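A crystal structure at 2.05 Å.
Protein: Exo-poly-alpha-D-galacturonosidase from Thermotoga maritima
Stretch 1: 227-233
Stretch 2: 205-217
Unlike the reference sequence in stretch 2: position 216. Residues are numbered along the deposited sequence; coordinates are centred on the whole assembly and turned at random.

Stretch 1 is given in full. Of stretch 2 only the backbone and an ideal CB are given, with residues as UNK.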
# COMPACT_ATOMS: atom_id res chain seq x y z
N ARG D 227 -26.13 -20.28 23.60
CA ARG D 227 -24.79 -20.04 24.09
C ARG D 227 -24.05 -21.35 24.30
O ARG D 227 -24.64 -22.33 24.74
CB ARG D 227 -24.88 -19.17 25.36
CG ARG D 227 -24.17 -19.67 26.59
CD ARG D 227 -25.14 -19.81 27.77
NE ARG D 227 -25.57 -18.54 28.35
CZ ARG D 227 -26.17 -18.41 29.53
NH1 ARG D 227 -26.42 -19.46 30.30
NH2 ARG D 227 -26.51 -17.20 29.96
N ASN D 228 -22.76 -21.35 23.95
CA ASN D 228 -21.88 -22.51 24.13
C ASN D 228 -22.40 -23.84 23.55
O ASN D 228 -22.19 -24.90 24.12
CB ASN D 228 -21.45 -22.67 25.60
CG ASN D 228 -20.64 -21.49 26.09
OD1 ASN D 228 -21.17 -20.58 26.74
ND2 ASN D 228 -19.34 -21.47 25.77
N ILE D 229 -23.07 -23.75 22.40
CA ILE D 229 -23.48 -24.95 21.67
C ILE D 229 -22.57 -25.21 20.47
O ILE D 229 -21.84 -24.32 20.02
CB ILE D 229 -24.96 -24.87 21.19
CG1 ILE D 229 -25.13 -23.81 20.11
CG2 ILE D 229 -25.91 -24.64 22.36
CD1 ILE D 229 -26.15 -24.16 19.08
N GLU D 230 -22.59 -26.44 19.97
CA GLU D 230 -21.92 -26.75 18.72
C GLU D 230 -22.89 -27.30 17.69
O GLU D 230 -23.59 -28.28 17.96
CB GLU D 230 -20.77 -27.73 18.93
CG GLU D 230 -20.00 -27.98 17.62
CD GLU D 230 -18.88 -28.99 17.73
OE1 GLU D 230 -18.57 -29.45 18.85
OE2 GLU D 230 -18.29 -29.32 16.68
N ILE D 231 -22.93 -26.66 16.53
CA ILE D 231 -23.63 -27.20 15.36
C ILE D 231 -22.60 -27.83 14.45
O ILE D 231 -21.61 -27.19 14.06
CB ILE D 231 -24.36 -26.10 14.54
CG1 ILE D 231 -25.33 -25.28 15.42
CG2 ILE D 231 -25.07 -26.71 13.33
CD1 ILE D 231 -26.50 -26.03 15.92
N SER D 232 -22.85 -29.09 14.09
CA SER D 232 -22.01 -29.81 13.14
C SER D 232 -22.90 -30.67 12.24
O SER D 232 -23.15 -31.83 12.54
CB SER D 232 -20.98 -30.66 13.87
OG SER D 232 -20.19 -31.38 12.95
N SER D 233 -23.38 -30.07 11.16
CA SER D 233 -24.31 -30.72 10.23
C SER D 233 -24.22 -30.04 8.88
O SER D 233 -24.53 -28.86 8.75
CB SER D 233 -25.74 -30.64 10.77
OG SER D 233 -26.57 -31.60 10.15
N UNK D 205 -24.84 -25.51 25.69
CA UNK D 205 -24.00 -26.68 25.96
C UNK D 205 -24.02 -27.78 24.91
O UNK D 205 -22.98 -28.33 24.58
CB UNK D 205 -24.42 -27.29 27.30
N UNK D 206 -25.20 -28.09 24.38
CA UNK D 206 -25.39 -29.27 23.53
C UNK D 206 -24.71 -29.21 22.17
O UNK D 206 -24.47 -28.13 21.62
CB UNK D 206 -26.89 -29.49 23.31
N UNK D 207 -24.38 -30.38 21.63
CA UNK D 207 -23.94 -30.52 20.25
C UNK D 207 -25.12 -31.00 19.41
O UNK D 207 -25.91 -31.85 19.85
CB UNK D 207 -22.76 -31.49 20.14
N UNK D 208 -25.24 -30.46 18.19
CA UNK D 208 -26.31 -30.84 17.26
C UNK D 208 -25.74 -31.36 15.94
O UNK D 208 -25.00 -30.65 15.26
CB UNK D 208 -27.23 -29.65 17.00
N UNK D 209 -26.11 -32.60 15.60
CA UNK D 209 -25.64 -33.31 14.40
C UNK D 209 -26.79 -33.90 13.57
O UNK D 209 -27.91 -34.10 14.08
CB UNK D 209 -24.68 -34.43 14.81
N UNK D 210 -26.51 -34.19 12.29
CA UNK D 210 -27.43 -34.89 11.40
C UNK D 210 -28.83 -34.27 11.39
O UNK D 210 -29.83 -34.95 11.63
CB UNK D 210 -27.52 -36.36 11.81
N UNK D 211 -28.88 -32.96 11.13
CA UNK D 211 -30.14 -32.23 11.12
C UNK D 211 -30.90 -32.45 9.81
O UNK D 211 -30.29 -32.45 8.73
CB UNK D 211 -29.89 -30.74 11.34
N UNK D 212 -32.23 -32.65 9.90
CA UNK D 212 -33.06 -32.79 8.70
C UNK D 212 -32.95 -31.56 7.80
O UNK D 212 -32.81 -31.70 6.58
CB UNK D 212 -34.52 -33.02 9.09
N UNK D 213 -32.99 -30.39 8.42
CA UNK D 213 -32.95 -29.10 7.74
C UNK D 213 -32.38 -28.05 8.72
O UNK D 213 -31.26 -28.23 9.21
CB UNK D 213 -34.34 -28.70 7.24
N UNK D 214 -33.12 -26.99 9.03
CA UNK D 214 -32.60 -25.93 9.92
C UNK D 214 -32.44 -26.46 11.34
O UNK D 214 -33.30 -27.18 11.85
CB UNK D 214 -33.53 -24.71 9.92
N UNK D 215 -31.33 -26.09 11.99
CA UNK D 215 -30.95 -26.72 13.26
C UNK D 215 -31.65 -26.09 14.45
O UNK D 215 -32.36 -26.78 15.18
CB UNK D 215 -29.44 -26.64 13.46
N UNK D 216 -31.47 -24.79 14.65
CA UNK D 216 -32.15 -24.07 15.72
C UNK D 216 -33.02 -22.95 15.17
O UNK D 216 -32.51 -21.97 14.59
CB UNK D 216 -31.13 -23.50 16.71
N UNK D 217 -34.33 -23.09 15.35
CA UNK D 217 -35.30 -22.24 14.67
C UNK D 217 -36.32 -21.61 15.62
O UNK D 217 -37.45 -22.09 15.73
CB UNK D 217 -36.03 -23.05 13.60

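Position 205 has phi/psi of 82/-42°, and a positive phi by itself favours glycine. Its CA lies 3.1 Å from N228 O, while its ideal CB points away from stretch 1. Asparagine would be a second candidate, but the deposited residue is G205, whose N gives a weak hydrogen bond to R227 O (3.3 Å, 147°).

At 206 the CB also points away, and the ideal CB of 206 is 5.0 Å from I229 CG2, the nearest atom of stretch 1. Nothing polar is offered there, so many side chains would fit, an aliphatic one comfortably. It is V206, whose CG2 comes within 4.2 Å of I229 CG2. The backbone carries more of the contact: E230 N donates to V206 O at 3.0 Å and 161°.

From 207 to 209 the chain runs parallel to strand 230-233, with 13° between the strand directions. The CB of 207 lies on the same face as the side chain of E230, a carboxylate extended in t, t. A long basic residue is the natural proposal, though glutamine or threonine would also suit. The deposited K207 is fully extended, t at all four chi angles. Its CE packs 3.9 Å from E230 CD, yet NZ stays 4.4 Å from E230 OE2, beyond a salt bridge; NZ instead donates to a water at 2.7 Å.

Position 208 turns to the other face, where its ideal CB is 3.8 Å from I231 CD1. That methyl calls for an apolar partner: valine, leucine or isoleucine. I208 answers with CD1 3.7 Å from I231 CD1. Its backbone is bonded at both ends, I208 N to E230 O at 2.7 Å and S232 N to I208 O at 2.9 Å, the second nearly straight at 173°.

At 209 the CB returns to the face of E230 and S232, 3.8 Å from S232 O. The small S232 side chain leaves the choice wide, with beta-branched residues suited to the extended backbone. I209 has chi1 p; its CG2 is 4.3 Å from S232 CB, and the end of the side chain leads away.

Position 210, at phi/psi 51/54°, adopts a left-handed conformation in which asparagine and glycine are common. N210 points away, and one water joins N210 N (2.7 Å) to S232 O (2.6 Å).

At 211 the CB points toward stretch 1, 3.6 Å from S233 OG, so a small residue is plausible. S211 N donates to S233 OG (2.9 Å, 166°), while its own OG donates to the backbone O of 213 at 2.7 Å.

Positions 212 to 214 and 217 have no contact with stretch 1, which therefore cannot specify them; they are P212, M213, W214 and H217.

At 215 the ideal CB is 3.9 Å from I231 CD1, favouring a modest apolar group such as alanine, cysteine or valine. C215 places SG 3.8 Å from I231 CG2.

Position 216 points toward the methyls of I229 and I231, suiting an aliphatic chain. I216, unlike the reference valine, brings CD1 within 3.5 Å of I229 CD1.

Stretch 2 (205-217) GVKIINSPMWCIH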
# COMPACT_ATOMS: atom_id res chain seq x y z
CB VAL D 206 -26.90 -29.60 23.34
CG1 VAL D 206 -27.54 -29.95 24.68
CG2 VAL D 206 -27.63 -28.44 22.66
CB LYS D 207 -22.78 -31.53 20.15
CG LYS D 207 -22.15 -31.59 18.77
CD LYS D 207 -21.07 -32.65 18.69
CE LYS D 207 -20.37 -32.58 17.35
NZ LYS D 207 -19.29 -33.59 17.23
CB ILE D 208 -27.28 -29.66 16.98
CG1 ILE D 208 -27.98 -29.23 18.28
CG2 ILE D 208 -28.31 -30.04 15.91
CD1 ILE D 208 -28.68 -27.90 18.18
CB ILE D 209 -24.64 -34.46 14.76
CG1 ILE D 209 -25.30 -35.54 15.64
CG2 ILE D 209 -23.39 -33.91 15.45
CD1 ILE D 209 -24.38 -36.71 15.99
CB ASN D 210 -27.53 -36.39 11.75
CG ASN D 210 -26.17 -37.08 11.90
OD1 ASN D 210 -25.30 -36.97 11.04
ND2 ASN D 210 -26.00 -37.82 12.98
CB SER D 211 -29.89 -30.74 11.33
OG SER D 211 -31.09 -29.99 11.25
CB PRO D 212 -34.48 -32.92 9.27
CG PRO D 212 -34.27 -33.55 10.61
CD PRO D 212 -33.00 -32.91 11.13
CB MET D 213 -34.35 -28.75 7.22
CG MET D 213 -34.36 -27.66 6.15
SD MET D 213 -35.95 -27.57 5.32
CE MET D 213 -35.81 -25.98 4.50
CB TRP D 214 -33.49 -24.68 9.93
CG TRP D 214 -33.73 -24.03 8.58
CD1 TRP D 214 -33.18 -24.38 7.38
CD2 TRP D 214 -34.56 -22.89 8.32
NE1 TRP D 214 -33.62 -23.54 6.38
CE2 TRP D 214 -34.47 -22.61 6.93
CE3 TRP D 214 -35.37 -22.07 9.12
CZ2 TRP D 214 -35.17 -21.55 6.33
CZ3 TRP D 214 -36.06 -21.02 8.53
CH2 TRP D 214 -35.96 -20.77 7.15
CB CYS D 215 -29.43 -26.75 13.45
SG CYS D 215 -28.55 -27.78 12.23
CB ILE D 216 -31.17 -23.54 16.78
CG1 ILE D 216 -30.42 -24.73 17.41
CG2 ILE D 216 -31.93 -22.73 17.84
CD1 ILE D 216 -29.57 -24.37 18.60
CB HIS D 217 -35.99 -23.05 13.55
CG HIS D 217 -36.82 -22.22 12.61
ND1 HIS D 217 -37.78 -22.78 11.79
CD2 HIS D 217 -36.84 -20.89 12.37
CE1 HIS D 217 -38.35 -21.82 11.08
NE2 HIS D 217 -37.80 -20.67 11.41
O HOH W 1 -18.64 -33.93 14.65
O HOH W 2 -23.89 -34.05 11.52
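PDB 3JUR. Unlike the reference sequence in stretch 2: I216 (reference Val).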